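PDB 1QO8: probable fumarate reductase Ifc3 from Shewanella frigidimarina, which reduces fumarate to succinate in vitro, essentially in one direction, using FAD and four covalently attached c-type hemes in each subunit. Local coordinates for residues N135-A140 with V147-K152. Sequence-based numbering, arbitrary orientation.
Sequences NASLAA and VILVDK. With FAD (flavin-adenine dinucleotide), chain G.
Ala140 and Ser137, one helical turn apart, rest on the two branched side chains that strand 147-150 raises toward the helix. Val147 straddles the pair: its CG2 meets Ala140 CB at 3.6 Å, while CG1, anti to the backbone N (chi1 169°), lies 4.0 Å from Ser137 OG. Leu149, two residues on and on the same strand face, turns both methyls to that hydroxyl, CD1 at 3.6 Å and CD2 at 3.8 Å from Ser137 OG. No hydrogen bond crosses the interface. Serine can nevertheless sit buried among methyls because its OG, beside its own backbone N, is hydrogen-bonded to the Gly133 carbonyl one turn back. The short side chains of Ser137 and Ala140 are consistent with the close approach, 9.0 Å between the axes of segment 135-140 and strand 147-150.

Beyond the strand the chain reaches the cofactor. Asp151 grips the adenosine ribose with both carboxylate oxygens: FAD O2B donates to Asp151 OD1 at 3.0 Å and FAD O3B to Asp151 OD2 at 2.6 Å. The amides of Ala153 and Ala129 also bond to OD1 and OD2 respectively, which probably holds the carboxylate in position. An acidic residue after the second strand is the classic ribose-binding feature of Rossmann-type dinucleotide folds. Lys152 runs its extended chain along the adenine to a salt bridge with Asp339.

Helix 131-143 is the crossover of a beta-alpha-beta unit that starts with strand 124-127; its segment 135-140 runs nearly antiparallel (170°) to strand 147-150, which lies between parallel strands 124-127 and 267-268.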
loop_
_atom_site.group_PDB
_atom_site.type_symbol
_atom_site.label_atom_id
_atom_site.label_comp_id
_atom_site.label_asym_id
_atom_site.label_seq_id
_atom_site.Cartn_x
_atom_site.Cartn_y
_atom_site.Cartn_z
ATOM N N ASN A 135 11.753 -6.349 -24.643
ATOM C CA ASN A 135 11.963 -7.786 -24.608
ATOM C C ASN A 135 10.634 -8.524 -24.792
ATOM O O ASN A 135 10.570 -9.634 -25.332
ATOM C CB ASN A 135 12.633 -8.265 -23.302
ATOM C CG ASN A 135 14.152 -8.064 -23.332
ATOM O OD1 ASN A 135 14.911 -8.845 -23.907
ATOM N ND2 ASN A 135 14.666 -7.047 -22.645
ATOM N N ALA A 136 9.571 -8.084 -24.103
ATOM C CA ALA A 136 8.269 -8.700 -24.265
ATOM C C ALA A 136 7.838 -8.617 -25.748
ATOM O O ALA A 136 7.394 -9.613 -26.318
ATOM C CB ALA A 136 7.244 -8.023 -23.301
ATOM N N SER A 137 7.865 -7.470 -26.400
ATOM C CA SER A 137 7.604 -7.349 -27.826
ATOM C C SER A 137 8.334 -8.311 -28.750
ATOM O O SER A 137 7.688 -8.874 -29.661
ATOM C CB SER A 137 7.957 -5.947 -28.340
ATOM O OG SER A 137 7.125 -5.086 -27.559
ATOM N N LEU A 138 9.634 -8.443 -28.615
ATOM C CA LEU A 138 10.440 -9.317 -29.456
ATOM C C LEU A 138 10.087 -10.770 -29.182
ATOM O O LEU A 138 10.065 -11.606 -30.131
ATOM C CB LEU A 138 11.951 -9.100 -29.288
ATOM C CG LEU A 138 12.536 -7.800 -29.848
ATOM C CD1 LEU A 138 13.739 -7.274 -29.054
ATOM C CD2 LEU A 138 12.893 -7.939 -31.332
ATOM N N ALA A 139 9.872 -11.167 -27.916
ATOM C CA ALA A 139 9.456 -12.545 -27.662
ATOM C C ALA A 139 8.023 -12.797 -28.160
ATOM O O ALA A 139 7.639 -13.948 -28.454
ATOM C CB ALA A 139 9.527 -12.897 -26.183
ATOM N N ALA A 140 7.183 -11.760 -28.161
ATOM C CA ALA A 140 5.807 -12.056 -28.614
ATOM C C ALA A 140 5.843 -12.238 -30.147
ATOM O O ALA A 140 5.128 -13.119 -30.637
ATOM C CB ALA A 140 4.786 -11.072 -28.132
ATOM N N VAL A 147 1.879 -7.649 -32.721
ATOM C CA VAL A 147 2.229 -6.876 -31.527
ATOM C C VAL A 147 2.092 -5.390 -31.825
ATOM O O VAL A 147 2.545 -4.940 -32.869
ATOM C CB VAL A 147 3.690 -7.141 -31.116
ATOM C CG1 VAL A 147 4.235 -6.179 -30.048
ATOM C CG2 VAL A 147 3.840 -8.551 -30.580
ATOM N N ILE A 148 1.488 -4.627 -30.923
ATOM C CA ILE A 148 1.653 -3.183 -30.940
ATOM C C ILE A 148 2.520 -2.830 -29.706
ATOM O O ILE A 148 2.273 -3.486 -28.709
ATOM C CB ILE A 148 0.301 -2.452 -30.936
ATOM C CG1 ILE A 148 -0.410 -2.738 -32.316
ATOM C CG2 ILE A 148 0.423 -0.963 -30.708
ATOM C CD1 ILE A 148 -1.810 -2.141 -32.331
ATOM N N LEU A 149 3.458 -1.901 -29.847
ATOM C CA LEU A 149 4.335 -1.562 -28.712
ATOM C C LEU A 149 4.020 -0.099 -28.493
ATOM O O LEU A 149 4.255 0.554 -29.540
ATOM C CB LEU A 149 5.831 -1.714 -29.016
ATOM C CG LEU A 149 6.841 -1.125 -28.017
ATOM C CD1 LEU A 149 6.540 -1.623 -26.579
ATOM C CD2 LEU A 149 8.280 -1.547 -28.378
ATOM N N VAL A 150 3.585 0.370 -27.342
ATOM C CA VAL A 150 3.320 1.798 -27.201
ATOM C C VAL A 150 4.165 2.442 -26.093
ATOM O O VAL A 150 4.459 1.798 -25.076
ATOM C CB VAL A 150 1.845 2.120 -26.886
ATOM C CG1 VAL A 150 0.879 1.611 -27.981
ATOM C CG2 VAL A 150 1.367 1.455 -25.590
ATOM N N ASP A 151 4.520 3.755 -26.250
ATOM C CA ASP A 151 5.229 4.348 -25.106
ATOM C C ASP A 151 4.702 5.750 -24.969
ATOM O O ASP A 151 4.605 6.388 -26.003
ATOM C CB ASP A 151 6.767 4.363 -25.308
ATOM C CG ASP A 151 7.476 4.767 -24.013
ATOM O OD1 ASP A 151 7.423 5.923 -23.613
ATOM O OD2 ASP A 151 8.103 3.834 -23.430
ATOM N N LYS A 152 4.472 6.282 -23.755
ATOM C CA LYS A 152 3.918 7.636 -23.673
ATOM C C LYS A 152 4.956 8.727 -23.890
ATOM O O LYS A 152 4.544 9.906 -23.894
ATOM C CB LYS A 152 3.243 7.838 -22.305
ATOM C CG LYS A 152 4.347 7.807 -21.163
ATOM C CD LYS A 152 3.670 8.023 -19.802
ATOM C CE LYS A 152 4.697 7.656 -18.605
ATOM N NZ LYS A 152 4.043 8.362 -17.414
HETATM P PA FAD G . 11.503 1.413 -17.736
HETATM O O1A FAD G . 12.833 1.229 -18.399
HETATM O O2A FAD G . 11.252 2.501 -16.968
HETATM O O5B FAD G . 10.595 1.774 -18.967
HETATM C C5B FAD G . 9.114 1.871 -18.880
HETATM C C4B FAD G . 8.580 2.485 -20.270
HETATM O O4B FAD G . 7.084 2.535 -20.068
HETATM C C3B FAD G . 8.966 3.995 -20.408
HETATM O O3B FAD G . 9.715 4.397 -21.465
HETATM C C2B FAD G . 7.672 4.786 -19.995
HETATM O O2B FAD G . 7.496 6.062 -20.657
HETATM C C1B FAD G . 6.649 3.868 -20.551
HETATM N N9A FAD G . 5.333 4.013 -19.914
HETATM C C8A FAD G . 5.043 4.274 -18.598
HETATM N N7A FAD G . 3.767 4.457 -18.399
HETATM C C5A FAD G . 3.164 4.309 -19.645
HETATM C C6A FAD G . 1.791 4.476 -20.114
HETATM N N6A FAD G . 0.785 4.774 -19.340
HETATM N N1A FAD G . 1.617 4.216 -21.434
HETATM C C2A FAD G . 2.653 3.981 -22.308
HETATM N N3A FAD G . 3.951 3.832 -21.960
HETATM C C4A FAD G . 4.124 4.037 -20.627
HETATM N N1 FAD G . 19.229 -1.785 -12.247
HETATM C C2 FAD G . 20.093 -2.734 -12.486
HETATM O O2 FAD G . 19.947 -3.905 -12.355
HETATM N N3 FAD G . 21.409 -2.466 -12.971
HETATM C C4 FAD G . 21.703 -1.123 -13.185
HETATM O O4 FAD G . 22.804 -0.816 -13.546
HETATM C C4X FAD G . 20.737 -0.080 -12.847
HETATM N N5 FAD G . 21.060 1.214 -12.997
HETATM C C5X FAD G . 20.150 2.189 -12.766
HETATM C C6 FAD G . 20.549 3.519 -12.958
HETATM C C7 FAD G . 19.646 4.531 -12.740
HETATM C C7M FAD G . 19.992 5.974 -12.925
HETATM C C8 FAD G . 18.301 4.182 -12.358
HETATM C C8M FAD G . 17.288 5.273 -12.188
HETATM C C9 FAD G . 17.900 2.880 -12.200
HETATM C C9A FAD G . 18.791 1.852 -12.395
HETATM N N10 FAD G . 18.506 0.482 -12.230
HETATM C C10 FAD G . 19.422 -0.477 -12.438
HETATM C "C1'" FAD G . 17.082 0.019 -12.215
HETATM C "C2'" FAD G . 16.699 -0.558 -13.619
HETATM O "O2'" FAD G . 17.363 0.401 -14.510
HETATM C "C3'" FAD G . 15.191 -0.252 -13.789
HETATM O "O3'" FAD G . 14.425 -0.891 -12.760
HETATM C "C4'" FAD G . 14.698 -1.114 -15.000
HETATM O "O4'" FAD G . 15.384 -0.521 -16.144
HETATM C "C5'" FAD G . 13.167 -0.796 -15.155
HETATM O "O5'" FAD G . 12.845 -1.337 -16.586
HETATM P P FAD G . 11.408 -1.380 -17.140
HETATM O O1P FAD G . 11.554 -2.009 -18.507
HETATM O O2P FAD G . 10.681 -2.006 -16.129
HETATM O O3P FAD G . 10.997 0.010 -17.108
#